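Local structure of alpha-1,3-glucanase (Streptomyces thermodiastaticus, 7C7D) at residues Ala427-Phe439 against Met471-Ile483. The protein probably hydrolyses alpha-1,3-glucan from within the chain, as a thermostable glycoside hydrolase of family GH87. Numbering follows the deposited sequence. Where two conformers were deposited one is given.
Sequences ALGSGIAISNQKF and MGALRVDSYDSAI
Arg475 reaches over the strand pair to Ser430: its NH1 gives a hydrogen bond to Ser430 OG at 2.9 Å, in the guanidinium plane, and another to Asn405 OD1; the hydroxyl donates onward to Gly472 O at 2.8 Å. Ala433 CB lies against one guanidinium face. Arg475 NE makes a salt bridge to Asp477 OD2 (3.1 Å), whose other oxygen takes the Gly507 backbone N, and Arg475 NH2 donates to a water shared with Ser435 OG, Gln437 OE1 and Asp477 OD2. With chi1 at 80°, CG sits between the backbone N and carbonyl carbon, and the extended chain carries the charge up to Ser430. A leucine in its place would probably leave Ser430 OG, Asn405 OD1 and Asp477 OD2 without their charged partner. Beneath, strands 432-435 and 474-477 run parallel, axes 4.7 Å apart, as neighbouring coils of a right-handed parallel beta-helix of the pectate lyase-like kind; Ile432, Ile434, Leu474 and Val476 point to the other face and pack on strands 449-458 and 486-495. Past the strands, packing gives way to a partly exposed, watered turn. There the Gln437 amide stacks on the Tyr479 ring, planes 4° apart, with Gln437 CG 3.8 Å from the centroid; CG anti to the backbone N (chi1 -173°) lays the side chain along that face. Asp480 OD2 takes Lys438 N on its anti lone pair at 2.9 Å, and a water links the same oxygen to Phe439 N.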
# COMPACT_ATOMS: atom_id res chain seq x y z
N ALA A 427 3.07 13.20 3.64
CA ALA A 427 3.41 14.29 2.75
C ALA A 427 3.70 13.76 1.35
O ALA A 427 4.25 12.67 1.17
CB ALA A 427 4.63 15.05 3.28
N LEU A 428 3.32 14.56 0.37
CA LEU A 428 3.57 14.41 -1.06
C LEU A 428 2.44 13.66 -1.76
O LEU A 428 2.50 13.50 -2.98
CB LEU A 428 4.93 13.80 -1.45
CG LEU A 428 6.15 14.51 -0.85
CD1 LEU A 428 7.44 13.83 -1.27
CD2 LEU A 428 6.18 15.98 -1.25
N GLY A 429 1.39 13.24 -1.04
CA GLY A 429 0.29 12.55 -1.68
C GLY A 429 -1.06 12.71 -1.03
O GLY A 429 -1.25 13.52 -0.12
N SER A 430 -2.01 11.93 -1.54
CA SER A 430 -3.41 11.88 -1.17
C SER A 430 -3.76 10.42 -0.89
O SER A 430 -2.98 9.50 -1.18
CB SER A 430 -4.27 12.36 -2.35
OG SER A 430 -4.07 13.74 -2.60
N GLY A 431 -4.95 10.18 -0.33
CA GLY A 431 -5.44 8.81 -0.27
C GLY A 431 -5.55 8.19 -1.66
O GLY A 431 -5.02 7.12 -1.92
N ILE A 432 -6.26 8.88 -2.56
CA ILE A 432 -6.36 8.52 -3.97
C ILE A 432 -6.01 9.74 -4.80
O ILE A 432 -6.53 10.84 -4.55
CB ILE A 432 -7.77 8.02 -4.34
CG1 ILE A 432 -8.08 6.70 -3.64
CG2 ILE A 432 -7.93 7.89 -5.85
CD1 ILE A 432 -9.54 6.25 -3.75
N ALA A 433 -5.16 9.55 -5.81
CA ALA A 433 -4.86 10.58 -6.79
C ALA A 433 -5.21 10.08 -8.18
O ALA A 433 -4.77 9.00 -8.59
CB ALA A 433 -3.38 10.96 -6.74
N ILE A 434 -6.02 10.85 -8.90
CA ILE A 434 -6.35 10.61 -10.31
C ILE A 434 -5.68 11.74 -11.08
O ILE A 434 -6.06 12.91 -10.91
CB ILE A 434 -7.87 10.60 -10.54
CG1 ILE A 434 -8.58 9.61 -9.60
CG2 ILE A 434 -8.20 10.35 -12.03
CD1 ILE A 434 -8.12 8.17 -9.74
N SER A 435 -4.65 11.43 -11.86
CA SER A 435 -3.68 12.46 -12.22
C SER A 435 -3.21 12.37 -13.66
O SER A 435 -3.06 11.29 -14.23
CB SER A 435 -2.47 12.33 -11.30
OG SER A 435 -1.48 13.27 -11.67
N ASN A 436 -2.96 13.55 -14.24
CA ASN A 436 -2.28 13.71 -15.52
C ASN A 436 -0.83 14.19 -15.36
O ASN A 436 -0.28 14.83 -16.27
CB ASN A 436 -3.07 14.62 -16.46
CG ASN A 436 -4.12 13.87 -17.26
OD1 ASN A 436 -4.02 12.66 -17.45
ND2 ASN A 436 -5.13 14.60 -17.74
N GLN A 437 -0.21 13.91 -14.22
CA GLN A 437 1.22 14.19 -14.03
C GLN A 437 2.02 13.14 -14.78
O GLN A 437 1.90 11.94 -14.50
CB GLN A 437 1.56 14.17 -12.54
CG GLN A 437 2.98 14.62 -12.23
CD GLN A 437 3.23 14.87 -10.75
OE1 GLN A 437 2.39 14.57 -9.91
NE2 GLN A 437 4.40 15.42 -10.44
N LYS A 438 2.84 13.57 -15.73
CA LYS A 438 3.43 12.61 -16.65
C LYS A 438 4.75 12.01 -16.17
O LYS A 438 5.01 10.83 -16.42
CB LYS A 438 3.60 13.22 -18.05
CG LYS A 438 4.60 14.34 -18.14
CD LYS A 438 4.60 14.91 -19.55
CE LYS A 438 5.56 16.06 -19.69
NZ LYS A 438 5.57 16.57 -21.08
N PHE A 439 5.58 12.80 -15.49
CA PHE A 439 6.93 12.41 -15.05
C PHE A 439 7.93 12.18 -16.19
O PHE A 439 9.10 12.55 -16.05
CB PHE A 439 6.90 11.19 -14.12
CG PHE A 439 6.04 11.36 -12.91
CD1 PHE A 439 6.49 12.08 -11.81
CD2 PHE A 439 4.79 10.79 -12.85
CE1 PHE A 439 5.70 12.23 -10.68
CE2 PHE A 439 3.99 10.93 -11.73
CZ PHE A 439 4.44 11.65 -10.65
N MET A 471 -2.46 18.60 0.36
CA MET A 471 -3.15 17.70 -0.55
C MET A 471 -4.31 17.07 0.20
O MET A 471 -4.22 16.76 1.39
CB MET A 471 -2.20 16.62 -1.09
CG MET A 471 -1.69 16.91 -2.50
SD MET A 471 -0.19 16.02 -2.93
CE MET A 471 0.97 16.81 -1.87
N GLY A 472 -5.43 16.91 -0.51
CA GLY A 472 -6.63 16.36 0.10
C GLY A 472 -6.66 14.84 0.08
O GLY A 472 -5.78 14.17 -0.46
N ALA A 473 -7.72 14.31 0.70
CA ALA A 473 -7.90 12.86 0.76
C ALA A 473 -8.02 12.25 -0.63
O ALA A 473 -7.44 11.19 -0.90
CB ALA A 473 -9.14 12.53 1.58
N LEU A 474 -8.78 12.89 -1.52
CA LEU A 474 -8.95 12.39 -2.88
C LEU A 474 -8.72 13.57 -3.80
O LEU A 474 -9.39 14.60 -3.66
CB LEU A 474 -10.37 11.83 -3.08
CG LEU A 474 -10.67 11.05 -4.36
CD1 LEU A 474 -11.86 10.14 -4.13
CD2 LEU A 474 -10.92 11.98 -5.53
N ARG A 475 -7.78 13.45 -4.72
CA ARG A 475 -7.54 14.55 -5.64
C ARG A 475 -7.65 14.12 -7.09
O ARG A 475 -7.32 12.99 -7.46
CB ARG A 475 -6.21 15.27 -5.39
CG ARG A 475 -4.97 14.61 -5.94
CD ARG A 475 -3.77 15.55 -5.74
NE ARG A 475 -2.58 15.04 -6.42
CZ ARG A 475 -1.78 14.11 -5.91
NH1 ARG A 475 -2.01 13.61 -4.70
NH2 ARG A 475 -0.74 13.68 -6.61
N VAL A 476 -8.15 15.05 -7.90
CA VAL A 476 -8.09 14.99 -9.36
C VAL A 476 -7.15 16.10 -9.78
O VAL A 476 -7.36 17.27 -9.43
CB VAL A 476 -9.47 15.13 -10.01
CG1 VAL A 476 -9.35 15.03 -11.53
CG2 VAL A 476 -10.43 14.08 -9.48
N ASP A 477 -6.10 15.74 -10.53
CA ASP A 477 -4.93 16.60 -10.72
C ASP A 477 -4.61 16.70 -12.21
O ASP A 477 -4.04 15.78 -12.79
CB ASP A 477 -3.78 16.01 -9.93
CG ASP A 477 -2.59 16.95 -9.78
OD1 ASP A 477 -2.48 17.93 -10.56
OD2 ASP A 477 -1.75 16.68 -8.89
N SER A 478 -4.96 17.83 -12.82
CA SER A 478 -4.71 18.07 -14.25
C SER A 478 -3.29 18.60 -14.47
O SER A 478 -3.06 19.66 -15.06
CB SER A 478 -5.74 19.05 -14.77
OG SER A 478 -5.70 20.23 -13.97
N TYR A 479 -2.30 17.83 -13.99
CA TYR A 479 -0.96 18.37 -13.79
C TYR A 479 -0.32 18.82 -15.10
O TYR A 479 0.07 19.98 -15.26
CB TYR A 479 -0.11 17.35 -13.05
CG TYR A 479 1.20 17.89 -12.50
CD1 TYR A 479 2.24 18.25 -13.36
CD2 TYR A 479 1.40 18.01 -11.14
CE1 TYR A 479 3.43 18.74 -12.86
CE2 TYR A 479 2.60 18.50 -10.63
CZ TYR A 479 3.61 18.86 -11.51
OH TYR A 479 4.81 19.35 -11.04
N ASP A 480 -0.18 17.90 -16.06
CA ASP A 480 0.44 18.25 -17.34
C ASP A 480 -0.54 18.39 -18.48
O ASP A 480 -0.14 18.80 -19.58
CB ASP A 480 1.55 17.24 -17.70
CG ASP A 480 2.78 17.40 -16.82
OD1 ASP A 480 3.39 18.49 -16.86
OD2 ASP A 480 3.12 16.45 -16.09
N SER A 481 -1.82 18.08 -18.26
CA SER A 481 -2.84 18.25 -19.29
C SER A 481 -4.21 18.21 -18.64
O SER A 481 -4.38 17.70 -17.53
CB SER A 481 -2.72 17.19 -20.40
OG SER A 481 -2.98 15.89 -19.89
N ALA A 482 -5.19 18.78 -19.34
CA ALA A 482 -6.56 18.84 -18.85
C ALA A 482 -7.17 17.45 -18.76
O ALA A 482 -6.77 16.51 -19.45
CB ALA A 482 -7.40 19.71 -19.78
N ILE A 483 -8.18 17.32 -17.89
CA ILE A 483 -8.88 16.05 -17.72
C ILE A 483 -9.80 15.85 -18.93
O ILE A 483 -10.84 16.50 -19.05
CB ILE A 483 -9.68 16.02 -16.42
CG1 ILE A 483 -8.80 16.41 -15.22
CG2 ILE A 483 -10.33 14.66 -16.23
CD1 ILE A 483 -7.64 15.48 -14.92
O HOH W 1 1.58 12.59 -5.38
O HOH W 2 -0.31 14.41 -9.52
O HOH W 3 -0.61 14.74 -19.14
O HOH W 4 5.46 15.65 -14.93